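Local atomic coordinates of UBP3-associated protein BRE5 (Saccharomyces cerevisiae, PDB entry 2QIY), a protein that works with the ubiquitin protease UBP3 in de-ubiquitination and thereby affects the ubiquitination state of sec23, this piece being its NTF2-like domain. Residues 9-12 against 13-16. Numbering follows the deposited sequence.
Sequences VTVQ and DICF
T10 caps the first turn of helix 11-28 by offering its hydroxyl to a backbone N-H that the helix itself cannot serve: D13 N donates to T10 OG1 at 3.1 Å, with an N-H...O angle of 161°. The threonine torsion explains the reach, since chi1 of 73° sets OG1 between the backbone N and the carbonyl carbon. The D13 side chain folds back beside its own backbone N, chi1 -83°, and the hydroxyl lies over the flat face of its carboxylate, T10 OG1 3.2 Å from D13 CG and about equally far from both oxygens. From here the regular ladder takes over: I14 N bonds to T10 O, C15 N to V11 O and F16 N to Q12 O, all near 3.0 Å.

Packing is tight on the face turned to the sheet. I14 CD1 presses against V11 O, a somewhat doubtful 3.0 Å, and lies 3.8 Å from V11 CG2; the unstaggered chi1 of I14 hints at strain. V11 and C15 both touch F94 of strand 85-97, and I14 and C15 touch I104 of strand 103-114. At the turn's exposed edge, I14 CG2 meets V9 CG2 at 3.8 Å, roughly at right angles. T10 and D13 are exposed but held by the capping bond, although T10 N is buried without a partner; only the extended Q12 chain beyond CG is loose. The threonine N-cap thus opens the long N-terminal helix of the NTF2 fold, which packs one face against the curved beta sheet.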
loop_
_atom_site.group_PDB
_atom_site.type_symbol
_atom_site.label_atom_id
_atom_site.label_comp_id
_atom_site.label_asym_id
_atom_site.label_seq_id
_atom_site.Cartn_x
_atom_site.Cartn_y
_atom_site.Cartn_z
ATOM N N VAL A 9 -13.362 21.700 6.033
ATOM C CA VAL A 9 -12.451 20.551 6.331
ATOM C C VAL A 9 -11.849 19.980 5.034
ATOM O O VAL A 9 -12.571 19.729 4.057
ATOM C CB VAL A 9 -13.170 19.453 7.190
ATOM C CG1 VAL A 9 -14.242 18.709 6.385
ATOM C CG2 VAL A 9 -12.166 18.478 7.797
ATOM N N THR A 10 -10.527 19.798 5.027
ATOM C CA THR A 10 -9.809 19.347 3.827
ATOM C C THR A 10 -9.693 17.830 3.784
ATOM O O THR A 10 -9.812 17.163 4.813
ATOM C CB THR A 10 -8.390 19.968 3.715
ATOM O OG1 THR A 10 -7.512 19.360 4.674
ATOM C CG2 THR A 10 -8.428 21.485 3.924
ATOM N N VAL A 11 -9.456 17.294 2.586
ATOM C CA VAL A 11 -9.283 15.853 2.403
ATOM C C VAL A 11 -8.069 15.336 3.191
ATOM O O VAL A 11 -8.130 14.258 3.790
ATOM C CB VAL A 11 -9.257 15.448 0.899
ATOM C CG1 VAL A 11 -8.169 16.196 0.137
ATOM C CG2 VAL A 11 -9.117 13.938 0.743
ATOM N N GLN A 12 -6.983 16.108 3.220
ATOM C CA GLN A 12 -5.820 15.729 4.031
ATOM C C GLN A 12 -6.203 15.640 5.512
ATOM O O GLN A 12 -5.808 14.702 6.213
ATOM C CB GLN A 12 -4.657 16.707 3.844
ATOM C CG GLN A 12 -3.378 16.235 4.528
ATOM C CD GLN A 12 -2.297 17.289 4.560
ATOM O OE1 GLN A 12 -2.436 18.330 5.218
ATOM N NE2 GLN A 12 -1.204 17.028 3.853
ATOM N N ASP A 13 -6.968 16.630 5.969
ATOM C CA ASP A 13 -7.519 16.648 7.326
ATOM C C ASP A 13 -8.305 15.395 7.645
ATOM O O ASP A 13 -8.069 14.774 8.682
ATOM C CB ASP A 13 -8.441 17.858 7.535
ATOM C CG ASP A 13 -7.688 19.124 7.879
ATOM O OD1 ASP A 13 -6.443 19.070 8.017
ATOM O OD2 ASP A 13 -8.354 20.179 8.008
ATOM N N ILE A 14 -9.240 15.018 6.773
ATOM C CA ILE A 14 -10.051 13.850 7.089
ATOM C C ILE A 14 -9.234 12.554 7.070
ATOM O O ILE A 14 -9.469 11.673 7.899
ATOM C CB ILE A 14 -11.448 13.757 6.348
ATOM C CG1 ILE A 14 -11.497 12.682 5.252
ATOM C CG2 ILE A 14 -12.037 15.156 6.015
ATOM C CD1 ILE A 14 -10.874 13.084 3.953
ATOM N N CYS A 15 -8.251 12.465 6.170
ATOM C CA CYS A 15 -7.380 11.272 6.127
ATOM C C CYS A 15 -6.543 11.136 7.389
ATOM O O CYS A 15 -6.406 10.045 7.929
ATOM C CB CYS A 15 -6.457 11.293 4.918
ATOM S SG CYS A 15 -7.328 11.104 3.380
ATOM N N PHE A 16 -5.997 12.253 7.865
ATOM C CA PHE A 16 -5.166 12.216 9.052
ATOM C C PHE A 16 -6.004 11.851 10.278
ATOM O O PHE A 16 -5.600 10.976 11.065
ATOM C CB PHE A 16 -4.425 13.536 9.246
ATOM C CG PHE A 16 -3.428 13.501 10.362
ATOM C CD1 PHE A 16 -2.116 13.103 10.124
ATOM C CD2 PHE A 16 -3.799 13.878 11.657
ATOM C CE1 PHE A 16 -1.179 13.076 11.162
ATOM C CE2 PHE A 16 -2.875 13.858 12.704
ATOM C CZ PHE A 16 -1.559 13.455 12.457
#